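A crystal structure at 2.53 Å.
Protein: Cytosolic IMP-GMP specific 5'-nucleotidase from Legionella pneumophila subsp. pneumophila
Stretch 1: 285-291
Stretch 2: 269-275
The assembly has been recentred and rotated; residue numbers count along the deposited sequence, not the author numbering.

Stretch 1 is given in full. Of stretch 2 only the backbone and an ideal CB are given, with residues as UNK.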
ATOM      1  N   LYS B 285      -0.693  21.309 -14.464  1.00 45.47           N
ATOM      2  CA  LYS B 285       0.343  20.998 -15.435  1.00 47.74           C
ATOM      3  C   LYS B 285       0.156  21.800 -16.726  1.00 47.57           C
ATOM      4  O   LYS B 285       1.031  22.577 -17.120  1.00 45.96           O
ATOM      5  CB  LYS B 285       0.317  19.497 -15.736  1.00 50.90           C
ATOM      6  CG  LYS B 285       1.264  19.037 -16.836  1.00 55.03           C
ATOM      7  CD  LYS B 285       2.713  19.031 -16.395  1.00 58.90           C
ATOM      8  CE  LYS B 285       3.413  17.724 -16.806  1.00 60.47           C
ATOM      9  NZ  LYS B 285       3.253  17.400 -18.256  1.00 60.70           N
ATOM     10  N   LYS B 286      -0.994  21.624 -17.373  1.00 47.18           N
ATOM     11  CA  LYS B 286      -1.259  22.335 -18.617  1.00 47.74           C
ATOM     12  C   LYS B 286      -1.285  23.849 -18.460  1.00 48.71           C
ATOM     13  O   LYS B 286      -0.797  24.569 -19.326  1.00 48.62           O
ATOM     14  CB  LYS B 286      -2.577  21.858 -19.235  1.00 45.06           C
ATOM     15  CG  LYS B 286      -2.961  22.610 -20.497  1.00 41.05           C
ATOM     16  CD  LYS B 286      -3.907  21.784 -21.347  1.00 42.16           C
ATOM     17  CE  LYS B 286      -4.641  22.647 -22.360  1.00 43.00           C
ATOM     18  NZ  LYS B 286      -3.732  23.305 -23.351  1.00 41.00           N
ATOM     19  N   PHE B 287      -1.850  24.323 -17.353  1.00 49.71           N
ATOM     20  CA  PHE B 287      -1.958  25.754 -17.085  1.00 51.47           C
ATOM     21  C   PHE B 287      -0.588  26.399 -17.032  1.00 52.70           C
ATOM     22  O   PHE B 287      -0.344  27.439 -17.645  1.00 52.53           O
ATOM     23  CB  PHE B 287      -2.696  25.980 -15.754  1.00 51.06           C
ATOM     24  CG  PHE B 287      -2.847  27.428 -15.374  1.00 50.15           C
ATOM     25  CD1 PHE B 287      -1.835  28.096 -14.687  1.00 49.71           C
ATOM     26  CD2 PHE B 287      -4.012  28.129 -15.700  1.00 51.67           C
ATOM     27  CE1 PHE B 287      -1.977  29.442 -14.324  1.00 49.26           C
ATOM     28  CE2 PHE B 287      -4.168  29.476 -15.345  1.00 49.70           C
ATOM     29  CZ  PHE B 287      -3.146  30.129 -14.655  1.00 49.59           C
ATOM     30  N   THR B 288       0.306  25.767 -16.289  1.00 55.08           N
ATOM     31  CA  THR B 288       1.661  26.264 -16.127  1.00 56.97           C
ATOM     32  C   THR B 288       2.440  26.233 -17.445  1.00 59.08           C
ATOM     33  O   THR B 288       3.219  27.150 -17.747  1.00 58.81           O
ATOM     34  CB  THR B 288       2.398  25.436 -15.055  1.00 56.87           C
ATOM     35  OG1 THR B 288       1.661  25.499 -13.826  1.00 53.99           O
ATOM     36  CG2 THR B 288       3.813  25.974 -14.832  1.00 55.83           C
ATOM     37  N   GLU B 289       2.229  25.184 -18.234  1.00 59.44           N
ATOM     38  CA  GLU B 289       2.920  25.069 -19.511  1.00 60.36           C
ATOM     39  C   GLU B 289       2.441  26.145 -20.475  1.00 60.56           C
ATOM     40  O   GLU B 289       3.245  26.902 -21.018  1.00 59.42           O
ATOM     41  CB  GLU B 289       2.693  23.675 -20.110  1.00 61.29           C
ATOM     42  CG  GLU B 289       3.843  22.700 -19.880  1.00 61.56           C
ATOM     43  CD  GLU B 289       3.398  21.245 -19.871  1.00 63.58           C
ATOM     44  OE1 GLU B 289       2.541  20.879 -20.707  1.00 63.15           O
ATOM     45  OE2 GLU B 289       3.915  20.465 -19.028  1.00 63.85           O
ATOM     46  N   ASP B 290       1.127  26.226 -20.666  1.00 61.23           N
ATOM     47  CA  ASP B 290       0.545  27.202 -21.577  1.00 61.58           C
ATOM     48  C   ASP B 290       0.843  28.655 -21.223  1.00 62.08           C
ATOM     49  O   ASP B 290       0.723  29.528 -22.074  1.00 64.05           O
ATOM     50  CB  ASP B 290      -0.966  26.994 -21.689  1.00 62.35           C
ATOM     51  CG  ASP B 290      -1.322  25.612 -22.192  1.00 62.90           C
ATOM     52  OD1 ASP B 290      -0.481  24.986 -22.872  1.00 63.20           O
ATOM     53  OD2 ASP B 290      -2.447  25.153 -21.917  1.00 64.84           O
ATOM     54  N   LEU B 291       1.216  28.932 -19.978  1.00 61.61           N
ATOM     55  CA  LEU B 291       1.548  30.303 -19.602  1.00 60.75           C
ATOM     56  C   LEU B 291       3.052  30.497 -19.722  1.00 60.14           C
ATOM     57  O   LEU B 291       3.577  31.581 -19.467  1.00 60.41           O
ATOM     58  CB  LEU B 291       1.094  30.605 -18.175  1.00 61.30           C
ATOM     59  CG  LEU B 291      -0.285  31.259 -18.081  1.00 61.79           C
ATOM     60  CD1 LEU B 291      -1.261  30.341 -17.377  1.00 62.04           C
ATOM     61  CD2 LEU B 291      -0.161  32.568 -17.347  1.00 62.54           C
ATOM     62  N   UNK B 269     -14.613  22.104 -26.034  1.00 47.66           N
ATOM     63  CA  UNK B 269     -13.375  21.438 -25.646  1.00 48.01           C
ATOM     64  C   UNK B 269     -12.243  22.347 -26.075  1.00 49.29           C
ATOM     65  O   UNK B 269     -12.372  23.084 -27.051  1.00 49.35           O
ATOM     66  CB  UNK B 269     -13.249  20.046 -26.269  1.00 48.01           C
ATOM     67  N   UNK B 270     -11.139  22.303 -25.339  1.00 51.62           N
ATOM     68  CA  UNK B 270      -9.992  23.142 -25.655  1.00 53.07           C
ATOM     69  C   UNK B 270      -9.011  22.395 -26.538  1.00 55.46           C
ATOM     70  O   UNK B 270      -8.787  21.201 -26.366  1.00 56.06           O
ATOM     71  CB  UNK B 270      -9.300  23.614 -24.375  1.00 53.07           C
ATOM     72  N   UNK B 271      -8.447  23.109 -27.502  1.00 58.66           N
ATOM     73  CA  UNK B 271      -7.469  22.557 -28.434  1.00 62.27           C
ATOM     74  C   UNK B 271      -6.376  23.617 -28.509  1.00 63.23           C
ATOM     75  O   UNK B 271      -6.616  24.749 -28.939  1.00 63.88           O
ATOM     76  CB  UNK B 271      -8.071  22.239 -29.804  1.00 62.27           C
ATOM     77  N   UNK B 272      -5.178  23.261 -28.069  1.00 62.84           N
ATOM     78  CA  UNK B 272      -4.105  24.232 -28.082  1.00 62.29           C
ATOM     79  C   UNK B 272      -3.995  24.872 -26.711  1.00 62.60           C
ATOM     80  O   UNK B 272      -4.658  24.435 -25.770  1.00 62.36           O
ATOM     81  CB  UNK B 272      -4.334  25.290 -29.163  1.00 62.29           C
ATOM     82  N   UNK B 273      -3.167  25.917 -26.563  1.00 62.01           N
ATOM     83  CA  UNK B 273      -2.990  26.601 -25.278  1.00 62.22           C
ATOM     84  C   UNK B 273      -4.200  27.429 -24.842  1.00 61.29           C
ATOM     85  O   UNK B 273      -4.919  27.988 -25.672  1.00 61.84           O
ATOM     86  CB  UNK B 273      -1.763  27.512 -25.353  1.00 62.22           C
ATOM     87  N   UNK B 274      -4.423  27.505 -23.536  1.00 60.31           N
ATOM     88  CA  UNK B 274      -5.534  28.292 -23.015  1.00 59.18           C
ATOM     89  C   UNK B 274      -5.108  29.758 -22.997  1.00 58.10           C
ATOM     90  O   UNK B 274      -3.961  30.086 -22.698  1.00 57.84           O
ATOM     91  CB  UNK B 274      -5.948  27.818 -21.620  1.00 59.18           C
ATOM     92  N   UNK B 275      -6.037  30.638 -23.330  1.00 56.76           N
ATOM     93  CA  UNK B 275      -5.742  32.057 -23.368  1.00 54.77           C
ATOM     94  C   UNK B 275      -6.646  32.762 -22.374  1.00 53.62           C
ATOM     95  O   UNK B 275      -7.751  32.300 -22.100  1.00 53.30           O
ATOM     96  CB  UNK B 275      -5.921  32.625 -24.777  1.00 54.77           C
TER

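Residues 285 to 290 of stretch 1 are the last part of a helix, and Leu291 leaves it. The helix offers the other stretch one charged patch and one greasy one. Lys286 and Asp290, a turn apart, form a salt bridge on its surface, with NZ of Lys286 2.7 Å from OD2 of Asp290; farther off, the ring of Phe287 offers an apolar surface.

Position 269 has nothing of the helix near its CB, so many side chains would fit. It is Asn269, whose amide is hydrogen-bonded elsewhere in the structure.

At position 270 CA-to-CB points toward the helix, yet the nearest atom to the ideal CB, CE of Lys286, is still 5.2 Å away. The gap suits a small or medium aliphatic group that can lie against the methylenes of the lysine; a longer polar chain is also conceivable. The residue is Val270, and its CG1 comes within 4.4 Å of Lys286 CE, a light contact.

Position 271 points away into space free of stretch 1, which sets no preference. It is His271, which does not touch the helix.

At position 272 the backbone decides. With phi 96° and psi -172°, a CB would be jammed against the carbonyl oxygen of the preceding residue, so glycine is called for. Gly272 contributes its own carbonyl instead: Lys286 NZ donates a hydrogen bond to Gly272 O at 2.8 Å, so the ammonium that pairs with Asp290 also ties down this loop.

Position 273 has phi -71° and psi 147°, and its CB points sideways, with the ideal CB 3.7 Å from Asp290 CG. Its nitrogen makes no hydrogen bond to the helix. A compact residue would suit, and proline is compatible with this phi. Pro273 packs against the carboxylate, its CA 3.6 Å from CG of Asp290; the CA atoms of Asp290 and Pro273, 5.2 Å apart, are the nearest CA pair between the stretches.

At position 274 the backbone N lies 3.5 Å from Asp290 OD2, a weak hydrogen bond available to any residue except proline. CB points sideways, but a side chain of some length could turn back toward Phe287, favouring isoleucine, leucine or methionine. The residue is Ile274, with chi1 p and chi2 t. Its CD1 reaches 3.7 Å from Phe287 CD2, meeting the ring obliquely, while CG2 lies 4.3 Å from Lys286 CE. It has the largest area covered by the helix of any residue in its stretch.

Position 275 points away and the helix places no demand on it. Val275 makes no contact with stretch 1.

Stretch 2 269-275: NVHGPIV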
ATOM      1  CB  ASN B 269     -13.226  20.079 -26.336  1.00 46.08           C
ATOM      2  CG  ASN B 269     -14.198  19.051 -25.815  1.00 44.54           C
ATOM      3  OD1 ASN B 269     -14.366  18.902 -24.612  1.00 46.23           O
ATOM      4  ND2 ASN B 269     -14.836  18.327 -26.717  1.00 43.49           N
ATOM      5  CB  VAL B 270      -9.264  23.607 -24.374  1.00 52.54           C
ATOM      6  CG1 VAL B 270      -7.958  24.284 -24.730  1.00 50.10           C
ATOM      7  CG2 VAL B 270     -10.154  24.560 -23.593  1.00 50.14           C
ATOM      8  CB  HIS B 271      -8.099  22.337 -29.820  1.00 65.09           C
ATOM      9  CG  HIS B 271      -9.289  21.422 -29.809  1.00 68.67           C
ATOM     10  ND1 HIS B 271      -9.215  20.105 -29.401  1.00 69.15           N
ATOM     11  CD2 HIS B 271     -10.589  21.646 -30.124  1.00 68.99           C
ATOM     12  CE1 HIS B 271     -10.417  19.559 -29.461  1.00 70.10           C
ATOM     13  NE2 HIS B 271     -11.270  20.472 -29.896  1.00 70.81           N
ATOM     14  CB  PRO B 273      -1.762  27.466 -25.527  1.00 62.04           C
ATOM     15  CG  PRO B 273      -1.946  27.854 -26.962  1.00 62.36           C
ATOM     16  CD  PRO B 273      -2.333  26.539 -27.603  1.00 61.65           C
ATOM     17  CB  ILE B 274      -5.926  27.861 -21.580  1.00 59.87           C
ATOM     18  CG1 ILE B 274      -4.726  28.001 -20.646  1.00 58.38           C
ATOM     19  CG2 ILE B 274      -6.436  26.422 -21.583  1.00 59.52           C
ATOM     20  CD1 ILE B 274      -5.038  27.631 -19.216  1.00 60.80           C
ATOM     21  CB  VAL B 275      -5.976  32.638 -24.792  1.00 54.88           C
ATOM     22  CG1 VAL B 275      -4.916  32.111 -25.751  1.00 52.96           C
ATOM     23  CG2 VAL B 275      -7.365  32.259 -25.290  1.00 51.91           C
TER
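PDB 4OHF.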